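Local coordinates for protein exocyst complex component EXO70 (Saccharomyces cerevisiae, PDB 2B1E) that serves in the exocyst complex, which tethers secretory vesicles to the sites of exocytosis, and takes part in the assembly of that complex, at residues 39-44 with 83-88; 287-292 with 369-374; 314-319 with 377-382. All coordinates share one frame; numbering follows the deposited sequence.

Interaction 1 (39-44 with 83-88); sequences KQYTQV and EAQLRV
With CG of Tyr41 opposite its own backbone N (chi1 -172°), the phenol ring reaches out toward the helix of residues 83-88, while Leu86, its CG lying across from the carbonyl carbon, brings its branched end back to meet it. The two side chains run alongside each other in opposite directions, Tyr41 CD2 lying 4.1 Å from Leu86 CD2. The phenol oxygen reaches the methylenes of Gln85, with Tyr41 OH 3.7 Å from Gln85 CB. Phenol and amide planes stand 76° apart; the Gln85 methylenes meet the tyrosine and its amide leads off.

This is antiparallel packing of helices 38-56 and 66-94, whose local axes come within 11.4 Å at 152°, in the helical N-terminal part of the rod-like Exo70 fold. Thr42 crosses Leu86 at about a right angle, presenting its methyl, CG2, to both CD1 and CD2. Threonine suits this buried place because its branches divide the work: Thr42 OG1 bonds to Lys39 O at 3.0 Å, tilted from the carbonyl plane, and to Trp125 NE1. Ile33 covers both Tyr41 and Leu86 from helix 33-36, and Phe130 of helix 117-132 packs on Leu86.

Interaction 2 (287-292 with 369-374); sequences RDAIDR and SCFISD
Apolar contacts carry the meeting of Ala289 and Ile290 with Phe371. The methyl of Ala289 abuts the phenyl ring at its edge, in the plane of the ring, with Ala289 CB 3.9 Å from Phe371 CZ; a side chain this small lets the far end of a long aromatic reach the opposing helix. Phe371 has its CG turned beside the carbonyl carbon (chi1 170°), a setting that carries the ring toward the facing helix. Ile290 approaches obliquely, its CG1 4.2 Å from Phe371 CE1, and its longer branch continues to the main chain, where Ile290 CD1 lies 4.2 Å from Asp374 C. Two further aromatics, Phe286 and Trp342, meet Phe371 edge-to-face.

Charged groups flank the apolar contact. Buried Asp374 has its carboxylate paired with Arg339 and Arg444 and hydrogen-bonded by Trp342, an environment that would be expected to favour the ionised form. One turn apart on the other helix, Arg287 NH1 and Asp291 OD2 form a salt bridge of 2.8 Å, though its hydrogen bond is weak.

The local axes lie 10.9 Å apart and only 15° from parallel: side-by-side packing of helices 268-299 and 364-391 within the all-helical C-terminal region of the Exo70 family.

Interaction 3 (314-319 with 377-382); sequences VDTMSR and DTLAVN
Leu379 meets Thr316 and Met317 with its two methyl groups, one for each partner. Its CD1 lies 3.9 Å from Thr316 OG1, and the two side chains run past each other in opposite directions; its CD2 lies 4.0 Å from Met317 CE. A leucine fits here because its fork can serve two neighbours on the facing helix at once, and a chi1 near 180° (172°) puts the fork on the side of its two partners. Met317 reaches the same residue by folding: bends at chi2 and chi3 bring its terminal methyl round to Leu379, a course open to an unbranched, flexible chain.

In the next shell, the hydroxyl of Thr316 is given to its own helix, where OG1 hydrogen-bonds to Ala312 O one turn back, while Ile293 of helix 268-299 packs against this residue. Val424 of helix 410-429 touches both Met317 and Leu379, and Ile427 adds to the cover on Met317.

Farther out, buried polar groups of helix 364-391 are met by bonds within the helix and from a neighbouring one. Asn382 ND2 donates to Thr378 O at 2.8 Å, nearly straight at 161° and with the acceptor close to the amide plane, which helps fix the rotation of the amide. That carbonyl also receives Asn382 N, the two donors arriving from opposite faces of its plane. Thr378 OG1 pairs with Asp374 O, and Asp377 forms a salt bridge with Arg444.

No hydrogen bond joins the 314-319 and 377-382 segments. With only 100 Å² buried between them, the direct contact is consistent with van der Waals packing and exclusion of water, with helix 410-429 packing against both partners, while Thr316 OG1, Thr378 OG1, Asn382 ND2 and the Asp377 carboxylate find their polar partners away from this interface.

Interaction 1 lies near one end of the elongated, all-helical chain, in its N-terminal region, with its centre about 69 Å from that of interaction 2 and about 75 Å from that of interaction 3. It closes before either of the others opens. Interactions 2 and 3, by contrast, have centres about 9 Å apart and share helix 364-391, which meets helix 268-299 in one and helix 311-323 in the other. Their segments alternate along the sequence, and the salt bridge from Arg292 NE to Asp315 OD2, 2.7 Å, joins them directly. These contacts are consistent with a rod held together by side-by-side helix packing, its C-terminal pair interlocked.

Interaction 1 (39-44 with 83-88)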
ATOM      1  N   LYS A  39     -49.178  -3.634  24.586  1.00 11.04           N
ATOM      2  CA  LYS A  39     -49.636  -5.009  24.422  1.00 14.04           C
ATOM      3  C   LYS A  39     -51.163  -5.097  24.547  1.00 14.90           C
ATOM      4  O   LYS A  39     -51.819  -5.787  23.757  1.00 10.80           O
ATOM      5  CB  LYS A  39     -48.950  -5.914  25.449  1.00 15.58           C
ATOM      6  CG  LYS A  39     -47.425  -5.963  25.292  1.00 19.33           C
ATOM      7  CD  LYS A  39     -46.786  -6.965  26.248  1.00 23.09           C
ATOM      8  CE  LYS A  39     -46.990  -6.589  27.713  1.00 25.32           C
ATOM      9  NZ  LYS A  39     -46.191  -5.400  28.156  1.00 24.30           N
ATOM     10  N   GLN A  40     -51.727  -4.374  25.515  1.00 12.34           N
ATOM     11  CA  GLN A  40     -53.178  -4.361  25.739  1.00 12.45           C
ATOM     12  C   GLN A  40     -53.891  -3.743  24.541  1.00 10.85           C
ATOM     13  O   GLN A  40     -54.992  -4.169  24.159  1.00  5.87           O
ATOM     14  CB  GLN A  40     -53.533  -3.540  26.991  1.00 14.61           C
ATOM     15  CG  GLN A  40     -53.103  -4.142  28.320  1.00 19.58           C
ATOM     16  CD  GLN A  40     -51.601  -4.269  28.451  1.00 22.72           C
ATOM     17  OE1 GLN A  40     -50.852  -3.340  28.130  1.00 23.47           O
ATOM     18  NE2 GLN A  40     -51.146  -5.426  28.930  1.00 27.16           N
ATOM     19  N   TYR A  41     -53.257  -2.723  23.970  1.00  9.85           N
ATOM     20  CA  TYR A  41     -53.793  -2.020  22.813  1.00 10.17           C
ATOM     21  C   TYR A  41     -53.880  -2.980  21.621  1.00  8.81           C
ATOM     22  O   TYR A  41     -54.938  -3.110  21.008  1.00 10.12           O
ATOM     23  CB  TYR A  41     -52.904  -0.805  22.475  1.00 10.10           C
ATOM     24  CG  TYR A  41     -53.450   0.121  21.397  1.00 11.71           C
ATOM     25  CD1 TYR A  41     -54.141   1.295  21.728  1.00 10.85           C
ATOM     26  CD2 TYR A  41     -53.258  -0.167  20.047  1.00 11.16           C
ATOM     27  CE1 TYR A  41     -54.620   2.156  20.736  1.00 11.57           C
ATOM     28  CE2 TYR A  41     -53.732   0.678  19.052  1.00 10.43           C
ATOM     29  CZ  TYR A  41     -54.411   1.837  19.399  1.00 12.95           C
ATOM     30  OH  TYR A  41     -54.881   2.661  18.402  1.00 11.58           O
ATOM     31  N   THR A  42     -52.790  -3.661  21.283  1.00  9.63           N
ATOM     32  CA  THR A  42     -52.855  -4.584  20.154  1.00 10.64           C
ATOM     33  C   THR A  42     -53.822  -5.721  20.443  1.00 12.82           C
ATOM     34  O   THR A  42     -54.389  -6.312  19.517  1.00 10.90           O
ATOM     35  CB  THR A  42     -51.493  -5.196  19.795  1.00  9.48           C
ATOM     36  OG1 THR A  42     -50.959  -5.889  20.927  1.00 10.57           O
ATOM     37  CG2 THR A  42     -50.524  -4.114  19.329  1.00 10.49           C
ATOM     38  N   GLN A  43     -54.013  -6.031  21.722  1.00 11.35           N
ATOM     39  CA  GLN A  43     -54.931  -7.099  22.092  1.00 13.09           C
ATOM     40  C   GLN A  43     -56.365  -6.684  21.772  1.00 11.20           C
ATOM     41  O   GLN A  43     -57.180  -7.501  21.329  1.00 10.65           O
ATOM     42  CB  GLN A  43     -54.803  -7.431  23.580  1.00 16.29           C
ATOM     43  CG  GLN A  43     -55.523  -8.705  23.956  1.00 20.75           C
ATOM     44  CD  GLN A  43     -55.115  -9.868  23.065  1.00 25.41           C
ATOM     45  OE1 GLN A  43     -53.923 -10.189  22.937  1.00 27.44           O
ATOM     46  NE2 GLN A  43     -56.102 -10.504  22.438  1.00 30.57           N
ATOM     47  N   VAL A  44     -56.689  -5.417  22.002  1.00 10.85           N
ATOM     48  CA  VAL A  44     -58.033  -4.946  21.689  1.00  9.69           C
ATOM     49  C   VAL A  44     -58.244  -4.944  20.173  1.00  9.97           C
ATOM     50  O   VAL A  44     -59.312  -5.313  19.682  1.00  9.14           O
ATOM     51  CB  VAL A  44     -58.285  -3.542  22.253  1.00 11.13           C
ATOM     52  CG1 VAL A  44     -59.586  -2.982  21.683  1.00 10.62           C
ATOM     53  CG2 VAL A  44     -58.368  -3.610  23.775  1.00 10.38           C
ATOM     54  N   GLU A  83     -54.460   0.670  13.586  1.00 10.21           N
ATOM     55  CA  GLU A  83     -53.204   0.190  13.030  1.00 12.77           C
ATOM     56  C   GLU A  83     -52.368   1.362  12.508  1.00 12.89           C
ATOM     57  O   GLU A  83     -51.142   1.331  12.577  1.00 14.12           O
ATOM     58  CB  GLU A  83     -53.475  -0.856  11.931  1.00 13.49           C
ATOM     59  CG  GLU A  83     -53.889  -2.204  12.535  1.00 15.58           C
ATOM     60  CD  GLU A  83     -54.313  -3.265  11.515  1.00 16.27           C
ATOM     61  OE1 GLU A  83     -54.441  -4.438  11.913  1.00 15.98           O
ATOM     62  OE2 GLU A  83     -54.531  -2.941  10.338  1.00 17.34           O
ATOM     63  N   ALA A  84     -53.029   2.405  12.011  1.00 14.23           N
ATOM     64  CA  ALA A  84     -52.303   3.568  11.513  1.00 14.07           C
ATOM     65  C   ALA A  84     -51.588   4.221  12.704  1.00 14.41           C
ATOM     66  O   ALA A  84     -50.483   4.739  12.572  1.00 15.59           O
ATOM     67  CB  ALA A  84     -53.271   4.556  10.849  1.00 15.07           C
ATOM     68  N   GLN A  85     -52.221   4.170  13.869  1.00 12.85           N
ATOM     69  CA  GLN A  85     -51.637   4.735  15.082  1.00 13.75           C
ATOM     70  C   GLN A  85     -50.413   3.925  15.511  1.00 12.91           C
ATOM     71  O   GLN A  85     -49.435   4.479  16.033  1.00 11.80           O
ATOM     72  CB  GLN A  85     -52.686   4.755  16.198  1.00 15.60           C
ATOM     73  CG  GLN A  85     -52.163   5.192  17.557  1.00 18.92           C
ATOM     74  CD  GLN A  85     -51.465   6.539  17.527  1.00 22.35           C
ATOM     75  OE1 GLN A  85     -51.990   7.517  16.980  1.00 25.79           O
ATOM     76  NE2 GLN A  85     -50.277   6.602  18.123  1.00 20.12           N
ATOM     77  N   LEU A  86     -50.476   2.612  15.290  1.00 11.10           N
ATOM     78  CA  LEU A  86     -49.369   1.728  15.616  1.00  9.54           C
ATOM     79  C   LEU A  86     -48.158   2.080  14.765  1.00 11.15           C
ATOM     80  O   LEU A  86     -47.024   2.018  15.233  1.00 10.07           O
ATOM     81  CB  LEU A  86     -49.771   0.268  15.389  1.00 10.47           C
ATOM     82  CG  LEU A  86     -50.675  -0.279  16.500  1.00  7.48           C
ATOM     83  CD1 LEU A  86     -51.226  -1.632  16.088  1.00  9.46           C
ATOM     84  CD2 LEU A  86     -49.884  -0.384  17.795  1.00  8.06           C
ATOM     85  N   ARG A  87     -48.405   2.455  13.513  1.00 11.75           N
ATOM     86  CA  ARG A  87     -47.321   2.832  12.622  1.00 11.75           C
ATOM     87  C   ARG A  87     -46.712   4.160  13.046  1.00 11.05           C
ATOM     88  O   ARG A  87     -45.497   4.307  13.044  1.00 10.21           O
ATOM     89  CB  ARG A  87     -47.816   2.936  11.181  1.00 11.97           C
ATOM     90  CG  ARG A  87     -48.211   1.606  10.579  1.00 15.69           C
ATOM     91  CD  ARG A  87     -48.566   1.737   9.102  1.00 17.21           C
ATOM     92  NE  ARG A  87     -49.360   0.586   8.698  1.00 20.46           N
ATOM     93  CZ  ARG A  87     -50.688   0.575   8.655  1.00 22.29           C
ATOM     94  NH1 ARG A  87     -51.380   1.662   8.974  1.00 23.05           N
ATOM     95  NH2 ARG A  87     -51.326  -0.542   8.326  1.00 26.14           N
ATOM     96  N   VAL A  88     -47.560   5.128  13.384  1.00 11.58           N
ATOM     97  CA  VAL A  88     -47.082   6.439  13.835  1.00 13.17           C
ATOM     98  C   VAL A  88     -46.186   6.250  15.063  1.00 12.12           C
ATOM     99  O   VAL A  88     -45.095   6.823  15.173  1.00 12.68           O
ATOM    100  CB  VAL A  88     -48.276   7.368  14.241  1.00 11.08           C
ATOM    101  CG1 VAL A  88     -47.745   8.637  14.907  1.00 10.94           C
ATOM    102  CG2 VAL A  88     -49.093   7.726  13.015  1.00 11.22           C
TER

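Interaction 2 (287-292 with 369-374)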
ATOM      1  N   ARG A 287       5.508  -0.365 -10.257  1.00 38.59           N
ATOM      2  CA  ARG A 287       6.000  -0.410 -11.627  1.00 38.98           C
ATOM      3  C   ARG A 287       6.428   0.996 -12.045  1.00 38.15           C
ATOM      4  O   ARG A 287       7.445   1.175 -12.718  1.00 37.14           O
ATOM      5  CB  ARG A 287       4.902  -0.918 -12.560  1.00 40.59           C
ATOM      6  CG  ARG A 287       5.348  -1.138 -13.992  1.00 43.58           C
ATOM      7  CD  ARG A 287       4.166  -1.548 -14.859  1.00 45.67           C
ATOM      8  NE  ARG A 287       4.565  -1.992 -16.193  1.00 48.34           N
ATOM      9  CZ  ARG A 287       5.118  -1.214 -17.120  1.00 49.17           C
ATOM     10  NH1 ARG A 287       5.348   0.069 -16.871  1.00 49.11           N
ATOM     11  NH2 ARG A 287       5.430  -1.720 -18.306  1.00 48.96           N
ATOM     12  N   ASP A 288       5.651   1.991 -11.629  1.00 36.31           N
ATOM     13  CA  ASP A 288       5.927   3.383 -11.958  1.00 35.96           C
ATOM     14  C   ASP A 288       7.240   3.889 -11.379  1.00 34.38           C
ATOM     15  O   ASP A 288       7.956   4.648 -12.032  1.00 33.06           O
ATOM     16  CB  ASP A 288       4.786   4.280 -11.473  1.00 38.51           C
ATOM     17  CG  ASP A 288       5.032   5.743 -11.776  1.00 41.10           C
ATOM     18  OD1 ASP A 288       5.198   6.086 -12.966  1.00 43.05           O
ATOM     19  OD2 ASP A 288       5.062   6.552 -10.823  1.00 43.50           O
ATOM     20  N   ALA A 289       7.546   3.482 -10.150  1.00 32.47           N
ATOM     21  CA  ALA A 289       8.783   3.899  -9.494  1.00 30.81           C
ATOM     22  C   ALA A 289       9.987   3.466 -10.322  1.00 29.50           C
ATOM     23  O   ALA A 289      10.946   4.221 -10.482  1.00 27.65           O
ATOM     24  CB  ALA A 289       8.870   3.294  -8.098  1.00 30.42           C
ATOM     25  N   ILE A 290       9.930   2.246 -10.846  1.00 28.05           N
ATOM     26  CA  ILE A 290      11.021   1.721 -11.658  1.00 28.78           C
ATOM     27  C   ILE A 290      11.167   2.519 -12.951  1.00 29.54           C
ATOM     28  O   ILE A 290      12.268   2.939 -13.306  1.00 28.50           O
ATOM     29  CB  ILE A 290      10.803   0.221 -11.995  1.00 26.00           C
ATOM     30  CG1 ILE A 290      10.983  -0.634 -10.733  1.00 26.02           C
ATOM     31  CG2 ILE A 290      11.784  -0.226 -13.071  1.00 26.19           C
ATOM     32  CD1 ILE A 290      12.395  -0.591 -10.139  1.00 24.58           C
ATOM     33  N   ASP A 291      10.051   2.726 -13.645  1.00 30.95           N
ATOM     34  CA  ASP A 291      10.033   3.474 -14.900  1.00 32.37           C
ATOM     35  C   ASP A 291      10.462   4.918 -14.671  1.00 31.51           C
ATOM     36  O   ASP A 291      11.114   5.533 -15.516  1.00 31.77           O
ATOM     37  CB  ASP A 291       8.627   3.432 -15.506  1.00 35.50           C
ATOM     38  CG  ASP A 291       8.271   2.060 -16.048  1.00 37.92           C
ATOM     39  OD1 ASP A 291       8.907   1.073 -15.619  1.00 39.54           O
ATOM     40  OD2 ASP A 291       7.354   1.962 -16.892  1.00 39.18           O
ATOM     41  N   ARG A 292      10.096   5.449 -13.514  1.00 30.22           N
ATOM     42  CA  ARG A 292      10.449   6.809 -13.153  1.00 29.15           C
ATOM     43  C   ARG A 292      11.974   6.931 -13.045  1.00 28.52           C
ATOM     44  O   ARG A 292      12.559   7.909 -13.503  1.00 28.80           O
ATOM     45  CB  ARG A 292       9.803   7.159 -11.815  1.00 29.52           C
ATOM     46  CG  ARG A 292      10.014   8.581 -11.378  1.00 30.70           C
ATOM     47  CD  ARG A 292      10.079   8.651  -9.871  1.00 33.12           C
ATOM     48  NE  ARG A 292       9.985  10.022  -9.398  1.00 32.79           N
ATOM     49  CZ  ARG A 292       8.885  10.756  -9.488  1.00 34.38           C
ATOM     50  NH1 ARG A 292       7.787  10.240 -10.035  1.00 34.96           N
ATOM     51  NH2 ARG A 292       8.880  12.003  -9.039  1.00 33.21           N
ATOM     52  N   SER A 369      11.709  -6.270  -0.166  1.00 29.62           N
ATOM     53  CA  SER A 369      13.144  -6.001  -0.116  1.00 29.72           C
ATOM     54  C   SER A 369      13.694  -6.063  -1.529  1.00 29.27           C
ATOM     55  O   SER A 369      14.513  -5.233  -1.919  1.00 27.27           O
ATOM     56  CB  SER A 369      13.879  -7.032   0.748  1.00 29.26           C
ATOM     57  OG  SER A 369      15.285  -6.818   0.686  1.00 26.28           O
ATOM     58  N   CYS A 370      13.232  -7.052  -2.289  1.00 29.67           N
ATOM     59  CA  CYS A 370      13.680  -7.228  -3.662  1.00 31.83           C
ATOM     60  C   CYS A 370      13.360  -5.968  -4.461  1.00 31.01           C
ATOM     61  O   CYS A 370      14.194  -5.477  -5.223  1.00 30.52           O
ATOM     62  CB  CYS A 370      12.998  -8.443  -4.298  1.00 31.36           C
ATOM     63  SG  CYS A 370      13.721  -8.954  -5.885  1.00 37.91           S
ATOM     64  N   PHE A 371      12.152  -5.445  -4.278  1.00 29.82           N
ATOM     65  CA  PHE A 371      11.727  -4.234  -4.975  1.00 27.50           C
ATOM     66  C   PHE A 371      12.673  -3.066  -4.715  1.00 27.04           C
ATOM     67  O   PHE A 371      13.066  -2.360  -5.638  1.00 26.79           O
ATOM     68  CB  PHE A 371      10.317  -3.822  -4.538  1.00 26.05           C
ATOM     69  CG  PHE A 371       9.909  -2.465  -5.035  1.00 24.56           C
ATOM     70  CD1 PHE A 371       9.673  -2.247  -6.388  1.00 23.49           C
ATOM     71  CD2 PHE A 371       9.815  -1.390  -4.157  1.00 24.18           C
ATOM     72  CE1 PHE A 371       9.352  -0.980  -6.862  1.00 22.61           C
ATOM     73  CE2 PHE A 371       9.495  -0.113  -4.622  1.00 24.49           C
ATOM     74  CZ  PHE A 371       9.264   0.092  -5.979  1.00 23.99           C
ATOM     75  N   ILE A 372      13.020  -2.849  -3.451  1.00 25.61           N
ATOM     76  CA  ILE A 372      13.910  -1.750  -3.113  1.00 25.34           C
ATOM     77  C   ILE A 372      15.272  -1.981  -3.755  1.00 23.44           C
ATOM     78  O   ILE A 372      15.849  -1.067  -4.341  1.00 20.97           O
ATOM     79  CB  ILE A 372      14.086  -1.617  -1.587  1.00 25.50           C
ATOM     80  CG1 ILE A 372      12.711  -1.586  -0.907  1.00 28.97           C
ATOM     81  CG2 ILE A 372      14.875  -0.360  -1.259  1.00 25.39           C
ATOM     82  CD1 ILE A 372      11.740  -0.589  -1.506  1.00 30.82           C
ATOM     83  N   SER A 373      15.770  -3.209  -3.641  1.00 23.75           N
ATOM     84  CA  SER A 373      17.061  -3.578  -4.211  1.00 22.66           C
ATOM     85  C   SER A 373      17.015  -3.443  -5.731  1.00 22.08           C
ATOM     86  O   SER A 373      17.986  -3.011  -6.350  1.00 20.97           O
ATOM     87  CB  SER A 373      17.428  -5.016  -3.817  1.00 23.42           C
ATOM     88  OG  SER A 373      17.782  -5.108  -2.441  1.00 20.36           O
ATOM     89  N   ASP A 374      15.885  -3.807  -6.330  1.00 21.80           N
ATOM     90  CA  ASP A 374      15.735  -3.700  -7.778  1.00 24.94           C
ATOM     91  C   ASP A 374      15.781  -2.231  -8.195  1.00 23.70           C
ATOM     92  O   ASP A 374      16.353  -1.892  -9.232  1.00 25.52           O
ATOM     93  CB  ASP A 374      14.417  -4.328  -8.237  1.00 25.78           C
ATOM     94  CG  ASP A 374      14.495  -5.839  -8.336  1.00 27.77           C
ATOM     95  OD1 ASP A 374      15.591  -6.398  -8.123  1.00 27.67           O
ATOM     96  OD2 ASP A 374      13.458  -6.468  -8.636  1.00 29.37           O
TER

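Interaction 3 (314-319 with 377-382)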
ATOM      1  N   VAL A 314      18.920  11.776  -6.189  1.00 22.94           N
ATOM      2  CA  VAL A 314      18.223  12.501  -5.133  1.00 26.58           C
ATOM      3  C   VAL A 314      16.735  12.159  -5.192  1.00 25.83           C
ATOM      4  O   VAL A 314      16.141  11.786  -4.187  1.00 28.11           O
ATOM      5  CB  VAL A 314      18.391  14.035  -5.283  1.00 27.44           C
ATOM      6  CG1 VAL A 314      17.668  14.751  -4.148  1.00 29.40           C
ATOM      7  CG2 VAL A 314      19.865  14.406  -5.272  1.00 29.19           C
ATOM      8  N   ASP A 315      16.143  12.265  -6.377  1.00 25.86           N
ATOM      9  CA  ASP A 315      14.724  11.974  -6.555  1.00 26.50           C
ATOM     10  C   ASP A 315      14.370  10.530  -6.224  1.00 26.97           C
ATOM     11  O   ASP A 315      13.399  10.265  -5.513  1.00 25.15           O
ATOM     12  CB  ASP A 315      14.297  12.265  -7.995  1.00 28.24           C
ATOM     13  CG  ASP A 315      12.795  12.110  -8.206  1.00 29.64           C
ATOM     14  OD1 ASP A 315      12.041  13.018  -7.793  1.00 30.55           O
ATOM     15  OD2 ASP A 315      12.369  11.079  -8.776  1.00 28.82           O
ATOM     16  N   THR A 316      15.153   9.594  -6.753  1.00 27.38           N
ATOM     17  CA  THR A 316      14.898   8.179  -6.520  1.00 26.52           C
ATOM     18  C   THR A 316      14.878   7.801  -5.039  1.00 26.76           C
ATOM     19  O   THR A 316      14.015   7.037  -4.607  1.00 27.32           O
ATOM     20  CB  THR A 316      15.938   7.292  -7.252  1.00 25.45           C
ATOM     21  OG1 THR A 316      15.853   7.525  -8.662  1.00 24.87           O
ATOM     22  CG2 THR A 316      15.667   5.816  -6.991  1.00 27.25           C
ATOM     23  N   MET A 317      15.813   8.327  -4.258  1.00 26.43           N
ATOM     24  CA  MET A 317      15.846   7.983  -2.840  1.00 26.84           C
ATOM     25  C   MET A 317      14.726   8.661  -2.052  1.00 29.07           C
ATOM     26  O   MET A 317      14.166   8.067  -1.129  1.00 28.94           O
ATOM     27  CB  MET A 317      17.212   8.311  -2.240  1.00 25.08           C
ATOM     28  CG  MET A 317      18.342   7.460  -2.817  1.00 24.95           C
ATOM     29  SD  MET A 317      17.982   5.684  -2.891  1.00 19.56           S
ATOM     30  CE  MET A 317      17.459   5.506  -4.495  1.00 25.98           C
ATOM     31  N   SER A 318      14.386   9.891  -2.419  1.00 30.01           N
ATOM     32  CA  SER A 318      13.305  10.591  -1.737  1.00 31.37           C
ATOM     33  C   SER A 318      12.049   9.742  -1.933  1.00 32.00           C
ATOM     34  O   SER A 318      11.279   9.515  -0.998  1.00 33.43           O
ATOM     35  CB  SER A 318      13.093  11.977  -2.348  1.00 32.06           C
ATOM     36  OG  SER A 318      12.066  12.682  -1.668  1.00 34.38           O
ATOM     37  N   ARG A 319      11.866   9.265  -3.158  1.00 31.91           N
ATOM     38  CA  ARG A 319      10.720   8.433  -3.505  1.00 32.49           C
ATOM     39  C   ARG A 319      10.696   7.159  -2.662  1.00 31.60           C
ATOM     40  O   ARG A 319       9.676   6.824  -2.055  1.00 29.93           O
ATOM     41  CB  ARG A 319      10.764   8.084  -4.997  1.00 34.35           C
ATOM     42  CG  ARG A 319       9.701   7.098  -5.463  1.00 38.61           C
ATOM     43  CD  ARG A 319       8.283   7.625  -5.271  1.00 42.06           C
ATOM     44  NE  ARG A 319       8.034   8.867  -6.000  1.00 43.24           N
ATOM     45  CZ  ARG A 319       6.851   9.473  -6.051  1.00 46.26           C
ATOM     46  NH1 ARG A 319       5.809   8.949  -5.420  1.00 46.81           N
ATOM     47  NH2 ARG A 319       6.706  10.605  -6.727  1.00 49.12           N
ATOM     48  N   ASP A 377      19.340  -1.043  -8.055  1.00 18.66           N
ATOM     49  CA  ASP A 377      20.075  -1.640  -9.170  1.00 19.18           C
ATOM     50  C   ASP A 377      19.767  -0.861 -10.449  1.00 19.42           C
ATOM     51  O   ASP A 377      20.659  -0.570 -11.256  1.00 19.34           O
ATOM     52  CB  ASP A 377      19.653  -3.095  -9.401  1.00 20.28           C
ATOM     53  CG  ASP A 377      20.386  -4.081  -8.507  1.00 23.21           C
ATOM     54  OD1 ASP A 377      21.339  -3.683  -7.805  1.00 22.60           O
ATOM     55  OD2 ASP A 377      19.999  -5.271  -8.522  1.00 25.58           O
ATOM     56  N   THR A 378      18.489  -0.544 -10.637  1.00 15.51           N
ATOM     57  CA  THR A 378      18.046   0.173 -11.825  1.00 15.29           C
ATOM     58  C   THR A 378      18.673   1.556 -11.894  1.00 14.28           C
ATOM     59  O   THR A 378      19.063   2.014 -12.965  1.00 14.84           O
ATOM     60  CB  THR A 378      16.502   0.287 -11.852  1.00 15.85           C
ATOM     61  OG1 THR A 378      15.940  -1.029 -11.767  1.00 15.14           O
ATOM     62  CG2 THR A 378      16.031   0.959 -13.145  1.00 16.73           C
ATOM     63  N   LEU A 379      18.766   2.224 -10.753  1.00 14.91           N
ATOM     64  CA  LEU A 379      19.374   3.550 -10.701  1.00 15.59           C
ATOM     65  C   LEU A 379      20.852   3.492 -11.104  1.00 16.68           C
ATOM     66  O   LEU A 379      21.315   4.259 -11.955  1.00 16.23           O
ATOM     67  CB  LEU A 379      19.260   4.127  -9.286  1.00 14.11           C
ATOM     68  CG  LEU A 379      20.025   5.432  -9.046  1.00 13.41           C
ATOM     69  CD1 LEU A 379      19.436   6.568  -9.904  1.00 12.72           C
ATOM     70  CD2 LEU A 379      19.953   5.777  -7.574  1.00 15.54           C
ATOM     71  N   ALA A 380      21.594   2.582 -10.482  1.00 18.14           N
ATOM     72  CA  ALA A 380      23.015   2.443 -10.765  1.00 18.77           C
ATOM     73  C   ALA A 380      23.307   2.105 -12.226  1.00 18.16           C
ATOM     74  O   ALA A 380      24.102   2.790 -12.871  1.00 18.48           O
ATOM     75  CB  ALA A 380      23.638   1.383  -9.842  1.00 19.48           C
ATOM     76  N   VAL A 381      22.668   1.061 -12.751  1.00 18.79           N
ATOM     77  CA  VAL A 381      22.909   0.647 -14.132  1.00 18.66           C
ATOM     78  C   VAL A 381      22.488   1.709 -15.153  1.00 18.79           C
ATOM     79  O   VAL A 381      23.190   1.943 -16.133  1.00 18.46           O
ATOM     80  CB  VAL A 381      22.197  -0.699 -14.456  1.00 21.30           C
ATOM     81  CG1 VAL A 381      20.693  -0.513 -14.468  1.00 21.59           C
ATOM     82  CG2 VAL A 381      22.678  -1.237 -15.796  1.00 21.81           C
ATOM     83  N   ASN A 382      21.346   2.354 -14.935  1.00 17.16           N
ATOM     84  CA  ASN A 382      20.896   3.391 -15.863  1.00 17.17           C
ATOM     85  C   ASN A 382      21.797   4.624 -15.815  1.00 15.75           C
ATOM     86  O   ASN A 382      22.034   5.266 -16.839  1.00 14.18           O
ATOM     87  CB  ASN A 382      19.445   3.747 -15.582  1.00 17.23           C
ATOM     88  CG  ASN A 382      18.497   2.783 -16.255  1.00 22.27           C
ATOM     89  OD1 ASN A 382      18.154   2.961 -17.425  1.00 21.57           O
ATOM     90  ND2 ASN A 382      18.097   1.735 -15.537  1.00 19.93           N
TER